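Local coordinates for protein putative acetyltransferase Ta0821 (Thermoplasma acidophilum DSM 1728, PDB 3C26) that is a putative acetyltransferase of the GNAT family that probably transfers acyl groups to a substrate not yet established, at residues P147-Q152 and L251-A256; G214-V219 and T240-K245. All coordinates share one frame; numbering follows the deposited sequence.

Strand 141-153 ties the two contacts together: one face of it meets the loop of interaction 1, and one edge hydrogen-bonds with strand 237-243, which carries half of interaction 2. The two meet directly, with Tyr149 N 2.9 Å from Phe241 O, a probable hydrogen bond, and Ile148 packs on both Thr240 and Tyr242. Interaction 2 is entirely buried and joins two parallel strands by a regular run of backbone hydrogen bonds, with matched side chains on both faces. Interaction 1, mostly buried too but bordering the second subunit, sets a proline-rich loop against the strand; no direct hydrogen bond crosses it, and rings, prolines and bridging waters do the work.

Interaction 1: residues P147-Q152 and L251-A256; sequences PIYTFQ and LPYVPA. With EDO (1,2-ethanediol), chain H.
Tyr149 is sandwiched between Leu251 and Pro255. Leu251 CD1 sits 4.0 Å from the ring centroid in a CH-pi contact over one face, while Pro255 CB lies off-centre over the opposite face. The CB of Tyr149 points toward the loop, and CG is anti to the carbonyl carbon (chi1 -53°); Tyr253 O comes up in plane at the ring edge, 3.6 Å from Tyr149 CE2. A water then joins the two residues, 2.7 Å from Tyr149 OH and donating to Tyr253 O, a partner shared by hydroxyl and carbonyl. Two residues along, Phe151 meets Tyr253 in a T-shaped stack: its CZ edge points over the rim of the Tyr253 face, with the planes at 80°. At the other end, Pro147 CB presses on Pro255 CG at 3.4 Å, tight for two carbons. A second water, donating to Ile148 O, receives a weak bond from Ala256 N. Leu251 and Phe151 also pack on Ile229 of helix 225-232, and Leu251 O accepts a hydrogen bond from Gln152 NE2 of the second subunit. This is aromatic-proline packing of a connecting loop on a sheet strand, itself part of the interface with the second subunit.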
loop_
_atom_site.group_PDB
_atom_site.type_symbol
_atom_site.label_atom_id
_atom_site.label_comp_id
_atom_site.label_asym_id
_atom_site.label_seq_id
_atom_site.Cartn_x
_atom_site.Cartn_y
_atom_site.Cartn_z
ATOM N N PRO A 147 3.060 -3.562 -11.587
ATOM C CA PRO A 147 2.022 -3.082 -10.695
ATOM C C PRO A 147 1.018 -4.184 -10.386
ATOM O O PRO A 147 0.734 -5.017 -11.230
ATOM C CB PRO A 147 1.362 -1.961 -11.497
ATOM C CG PRO A 147 2.325 -1.502 -12.385
ATOM C CD PRO A 147 3.256 -2.647 -12.720
ATOM N N ILE A 148 0.520 -4.181 -9.153
ATOM C CA ILE A 148 -0.350 -5.251 -8.619
ATOM C C ILE A 148 -1.801 -4.815 -8.438
ATOM O O ILE A 148 -2.061 -3.823 -7.810
ATOM C CB ILE A 148 0.149 -5.680 -7.250
ATOM C CG1 ILE A 148 1.584 -6.256 -7.314
ATOM C CG2 ILE A 148 -0.808 -6.725 -6.649
ATOM C CD1 ILE A 148 2.254 -6.488 -5.919
ATOM N N TYR A 149 -2.728 -5.580 -8.990
ATOM C CA TYR A 149 -4.177 -5.303 -8.948
ATOM C C TYR A 149 -4.871 -6.479 -8.366
ATOM O O TYR A 149 -4.827 -7.561 -8.931
ATOM C CB TYR A 149 -4.735 -5.066 -10.363
ATOM C CG TYR A 149 -3.967 -4.020 -11.103
ATOM C CD1 TYR A 149 -2.758 -4.326 -11.715
ATOM C CD2 TYR A 149 -4.405 -2.687 -11.122
ATOM C CE1 TYR A 149 -2.005 -3.341 -12.369
ATOM C CE2 TYR A 149 -3.674 -1.724 -11.745
ATOM C CZ TYR A 149 -2.475 -2.061 -12.396
ATOM O OH TYR A 149 -1.735 -1.071 -13.017
ATOM N N THR A 150 -5.500 -6.275 -7.214
ATOM C CA THR A 150 -6.168 -7.346 -6.504
ATOM C C THR A 150 -7.662 -7.165 -6.565
ATOM O O THR A 150 -8.192 -6.085 -6.342
ATOM C CB THR A 150 -5.724 -7.495 -5.008
ATOM O OG1 THR A 150 -4.305 -7.662 -4.892
ATOM C CG2 THR A 150 -6.372 -8.725 -4.375
ATOM N N PHE A 151 -8.330 -8.268 -6.864
ATOM C CA PHE A 151 -9.774 -8.304 -7.049
ATOM C C PHE A 151 -10.420 -9.331 -6.179
ATOM O O PHE A 151 -9.828 -10.344 -5.785
ATOM C CB PHE A 151 -10.131 -8.568 -8.519
ATOM C CG PHE A 151 -9.773 -7.429 -9.427
ATOM C CD1 PHE A 151 -10.660 -6.406 -9.643
ATOM C CD2 PHE A 151 -8.515 -7.349 -10.000
ATOM C CE1 PHE A 151 -10.309 -5.318 -10.433
ATOM C CE2 PHE A 151 -8.142 -6.246 -10.799
ATOM C CZ PHE A 151 -9.035 -5.252 -11.018
ATOM N N GLN A 152 -11.658 -9.045 -5.843
ATOM C CA GLN A 152 -12.413 -9.997 -5.064
ATOM C C GLN A 152 -13.352 -10.591 -6.026
ATOM O O GLN A 152 -14.366 -9.994 -6.388
ATOM C CB GLN A 152 -13.080 -9.453 -3.804
ATOM C CG GLN A 152 -13.601 -8.063 -3.837
ATOM C CD GLN A 152 -13.867 -7.549 -2.424
ATOM O OE1 GLN A 152 -13.350 -8.086 -1.457
ATOM N NE2 GLN A 152 -14.639 -6.499 -2.315
ATOM N N LEU A 251 -4.221 1.342 -17.811
ATOM C CA LEU A 251 -5.343 0.837 -17.004
ATOM C C LEU A 251 -5.970 1.979 -16.173
ATOM O O LEU A 251 -5.272 2.891 -15.772
ATOM C CB LEU A 251 -4.875 -0.286 -16.062
ATOM C CG LEU A 251 -4.520 -1.632 -16.689
ATOM C CD1 LEU A 251 -3.908 -2.590 -15.634
ATOM C CD2 LEU A 251 -5.702 -2.287 -17.368
ATOM N N PRO A 252 -7.290 1.932 -15.900
ATOM C CA PRO A 252 -7.903 3.003 -15.067
ATOM C C PRO A 252 -7.498 3.027 -13.596
ATOM O O PRO A 252 -7.379 4.075 -12.996
ATOM C CB PRO A 252 -9.412 2.700 -15.134
ATOM C CG PRO A 252 -9.524 1.310 -15.623
ATOM C CD PRO A 252 -8.323 1.115 -16.552
ATOM N N TYR A 253 -7.318 1.876 -13.007
ATOM C CA TYR A 253 -6.980 1.798 -11.597
ATOM C C TYR A 253 -5.527 2.132 -11.454
ATOM O O TYR A 253 -4.711 1.734 -12.268
ATOM C CB TYR A 253 -7.161 0.391 -11.052
ATOM C CG TYR A 253 -8.053 -0.458 -11.878
ATOM C CD1 TYR A 253 -7.536 -1.182 -12.949
ATOM C CD2 TYR A 253 -9.407 -0.531 -11.626
ATOM C CE1 TYR A 253 -8.329 -1.953 -13.744
ATOM C CE2 TYR A 253 -10.223 -1.323 -12.431
ATOM C CZ TYR A 253 -9.669 -2.030 -13.480
ATOM O OH TYR A 253 -10.460 -2.817 -14.291
ATOM N N VAL A 254 -5.224 2.884 -10.412
ATOM C CA VAL A 254 -3.862 3.186 -10.042
ATOM C C VAL A 254 -3.461 2.290 -8.853
ATOM O O VAL A 254 -3.990 2.454 -7.759
ATOM C CB VAL A 254 -3.742 4.621 -9.613
ATOM C CG1 VAL A 254 -2.330 4.929 -9.132
ATOM C CG2 VAL A 254 -4.171 5.538 -10.744
ATOM N N PRO A 255 -2.515 1.348 -9.058
ATOM C CA PRO A 255 -2.134 0.496 -7.950
ATOM C C PRO A 255 -1.278 1.213 -6.910
ATOM O O PRO A 255 -0.587 2.179 -7.199
ATOM C CB PRO A 255 -1.319 -0.587 -8.641
ATOM C CG PRO A 255 -0.543 0.226 -9.672
ATOM C CD PRO A 255 -1.520 1.283 -10.152
ATOM N N ALA A 256 -1.365 0.716 -5.698
ATOM C CA ALA A 256 -0.628 1.246 -4.579
ATOM C C ALA A 256 0.748 0.629 -4.543
ATOM O O ALA A 256 1.686 1.204 -4.000
ATOM C CB ALA A 256 -1.342 0.967 -3.292
HETATM C C1 EDO H . 3.622 2.046 -1.852
HETATM O O1 EDO H . 2.799 0.900 -1.576
HETATM C C2 EDO H . 5.017 1.592 -2.233
HETATM O O2 EDO H . 4.835 1.033 -3.515
HETATM O O HOH W 1 -1.190 -2.423 -5.532
HETATM O O HOH W 2 -2.548 1.377 -13.634
#

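Interaction 2: residues G214-V219 and T240-K245; sequences GIDLFV and TFYVRK. With EDO (1,2-ethanediol), chain F.
Phe218 and Tyr242 lie side by side on neighbouring parallel strands, the two strands of a beta-alpha-beta unit whose linking helix is 225-232. Their rings form an offset stack, centroids 4.5 Å apart and planes only 8° from parallel. Phe218 CZ stands over the rim of the Tyr242 ring, and Tyr242 CB in turn lies over the face of Phe218, a CH-pi contact at 4.0 Å from its centroid. In register on parallel strands, the two residues project from the same face, and both hold CG anti to the carbonyl carbon (chi1 -74° and -63°). Trp179 meets both edge-to-face. An alanine at Phe218 would probably leave one face of Tyr242 without its stacking partner and open a gap beside Trp179.

The same face carries Asp216 beside Thr240. A water hydrogen-bonds to both Asp216 OD1, at 2.6 Å, and Thr240 OG1, at 2.8 Å; Thr44 OG1 bonds to both Asp216 OD1 and Tyr242 OH.

On the other face Leu217 runs alongside Phe241, its CD1 over the ring toward the rim, while Val219 CG2 approaches the edge of that ring and also touches Val243 CG2 at 4.1 Å. Phe228 of the linking helix packs on both Leu217 and Phe241.

Between these faces the backbones alternate as donor and acceptor: Thr240 N to Ile215 O, Leu217 N to Thr240 O, Tyr242 N to Leu217 O, Val219 N to Tyr242 O. The run finishes where Arg244, at the N-cap of the next helix, donates its N to Val219 O at 3.0 Å.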
loop_
_atom_site.group_PDB
_atom_site.type_symbol
_atom_site.label_atom_id
_atom_site.label_comp_id
_atom_site.label_asym_id
_atom_site.label_seq_id
_atom_site.Cartn_x
_atom_site.Cartn_y
_atom_site.Cartn_z
ATOM N N GLY A 214 -7.486 -18.988 -4.662
ATOM C CA GLY A 214 -7.357 -17.925 -5.670
ATOM C C GLY A 214 -6.534 -18.257 -6.881
ATOM O O GLY A 214 -6.244 -19.414 -7.151
ATOM N N ILE A 215 -6.164 -17.191 -7.607
ATOM C CA ILE A 215 -5.418 -17.297 -8.856
ATOM C C ILE A 215 -4.593 -16.063 -9.047
ATOM O O ILE A 215 -5.042 -14.946 -8.785
ATOM C CB ILE A 215 -6.342 -17.434 -10.119
ATOM C CG1 ILE A 215 -7.390 -18.529 -9.940
ATOM C CG2 ILE A 215 -5.527 -17.701 -11.397
ATOM C CD1 ILE A 215 -8.537 -18.462 -10.958
ATOM N N ASP A 216 -3.335 -16.290 -9.405
ATOM C CA ASP A 216 -2.437 -15.221 -9.765
ATOM C C ASP A 216 -2.232 -15.260 -11.283
ATOM O O ASP A 216 -2.080 -16.337 -11.858
ATOM C CB ASP A 216 -1.043 -15.407 -9.096
ATOM C CG ASP A 216 -1.062 -15.315 -7.558
ATOM O OD1 ASP A 216 -1.807 -14.515 -6.972
ATOM O OD2 ASP A 216 -0.285 -16.045 -6.919
ATOM N N LEU A 217 -2.261 -14.078 -11.902
ATOM C CA LEU A 217 -2.013 -13.889 -13.315
ATOM C C LEU A 217 -0.960 -12.843 -13.525
ATOM O O LEU A 217 -1.061 -11.739 -13.014
ATOM C CB LEU A 217 -3.315 -13.518 -14.096
ATOM C CG LEU A 217 -4.474 -14.523 -13.848
ATOM C CD1 LEU A 217 -5.401 -14.076 -12.717
ATOM C CD2 LEU A 217 -5.283 -14.746 -15.139
ATOM N N PHE A 218 0.073 -13.212 -14.259
ATOM C CA PHE A 218 1.137 -12.307 -14.632
ATOM C C PHE A 218 0.981 -11.885 -16.089
ATOM O O PHE A 218 1.207 -12.654 -17.028
ATOM C CB PHE A 218 2.491 -12.959 -14.451
ATOM C CG PHE A 218 2.906 -13.085 -13.061
ATOM C CD1 PHE A 218 2.313 -14.013 -12.220
ATOM C CD2 PHE A 218 3.867 -12.226 -12.542
ATOM C CE1 PHE A 218 2.711 -14.120 -10.909
ATOM C CE2 PHE A 218 4.290 -12.342 -11.207
ATOM C CZ PHE A 218 3.701 -13.262 -10.399
ATOM N N VAL A 219 0.616 -10.634 -16.278
ATOM C CA VAL A 219 0.353 -10.126 -17.620
ATOM C C VAL A 219 1.618 -9.527 -18.156
ATOM O O VAL A 219 1.979 -8.396 -17.850
ATOM C CB VAL A 219 -0.775 -9.127 -17.627
ATOM C CG1 VAL A 219 -1.154 -8.707 -19.089
ATOM C CG2 VAL A 219 -1.956 -9.750 -16.927
ATOM N N THR A 240 -5.488 -11.909 -8.477
ATOM C CA THR A 240 -4.405 -10.914 -8.491
ATOM C C THR A 240 -3.652 -10.918 -9.817
ATOM O O THR A 240 -3.126 -11.956 -10.300
ATOM C CB THR A 240 -3.361 -11.149 -7.332
ATOM O OG1 THR A 240 -4.030 -11.435 -6.070
ATOM C CG2 THR A 240 -2.399 -9.947 -7.165
ATOM N N PHE A 241 -3.614 -9.722 -10.385
ATOM C CA PHE A 241 -2.896 -9.467 -11.621
ATOM C C PHE A 241 -1.666 -8.691 -11.327
ATOM O O PHE A 241 -1.709 -7.660 -10.666
ATOM C CB PHE A 241 -3.726 -8.651 -12.599
ATOM C CG PHE A 241 -5.012 -9.309 -12.999
ATOM C CD1 PHE A 241 -6.138 -9.181 -12.198
ATOM C CD2 PHE A 241 -5.103 -10.073 -14.163
ATOM C CE1 PHE A 241 -7.318 -9.771 -12.545
ATOM C CE2 PHE A 241 -6.308 -10.669 -14.511
ATOM C CZ PHE A 241 -7.405 -10.511 -13.719
ATOM N N TYR A 242 -0.564 -9.240 -11.841
ATOM C CA TYR A 242 0.737 -8.585 -11.842
ATOM C C TYR A 242 0.942 -8.188 -13.281
ATOM O O TYR A 242 1.111 -9.031 -14.142
ATOM C CB TYR A 242 1.809 -9.533 -11.361
ATOM C CG TYR A 242 1.649 -10.003 -9.923
ATOM C CD1 TYR A 242 0.856 -11.090 -9.595
ATOM C CD2 TYR A 242 2.330 -9.381 -8.917
ATOM C CE1 TYR A 242 0.761 -11.532 -8.315
ATOM C CE2 TYR A 242 2.253 -9.820 -7.618
ATOM C CZ TYR A 242 1.457 -10.885 -7.312
ATOM O OH TYR A 242 1.349 -11.260 -5.993
ATOM N N VAL A 243 0.865 -6.894 -13.534
ATOM C CA VAL A 243 0.842 -6.356 -14.899
ATOM C C VAL A 243 2.082 -5.559 -15.227
ATOM O O VAL A 243 2.497 -4.732 -14.469
ATOM C CB VAL A 243 -0.425 -5.492 -15.136
ATOM C CG1 VAL A 243 -0.520 -5.042 -16.592
ATOM C CG2 VAL A 243 -1.684 -6.269 -14.782
ATOM N N ARG A 244 2.697 -5.876 -16.363
ATOM C CA ARG A 244 3.914 -5.217 -16.743
ATOM C C ARG A 244 3.666 -3.711 -16.813
ATOM O O ARG A 244 2.685 -3.252 -17.374
ATOM C CB ARG A 244 4.496 -5.778 -18.058
ATOM C CG ARG A 244 5.911 -5.204 -18.358
ATOM C CD ARG A 244 6.341 -5.454 -19.775
ATOM N NE ARG A 244 6.408 -6.863 -20.151
ATOM C CZ ARG A 244 7.463 -7.660 -20.012
ATOM N NH1 ARG A 244 8.561 -7.250 -19.438
ATOM N NH2 ARG A 244 7.386 -8.900 -20.434
ATOM N N LYS A 245 4.566 -2.954 -16.206
ATOM C CA LYS A 245 4.440 -1.474 -16.091
ATOM C C LYS A 245 3.928 -0.748 -17.365
ATOM O O LYS A 245 2.981 0.081 -17.317
ATOM C CB LYS A 245 5.775 -0.898 -15.626
ATOM C CG LYS A 245 5.783 0.580 -15.396
ATOM C CD LYS A 245 4.790 0.941 -14.356
ATOM C CE LYS A 245 5.117 2.245 -13.674
ATOM N NZ LYS A 245 4.065 2.630 -12.676
HETATM C C1 EDO F . 3.344 1.928 -9.822
HETATM O O1 EDO F . 4.384 1.248 -10.554
HETATM C C2 EDO F . 3.000 1.242 -8.495
HETATM O O2 EDO F . 3.787 1.776 -7.421
HETATM O O HOH W 3 -4.243 -14.248 -5.973
#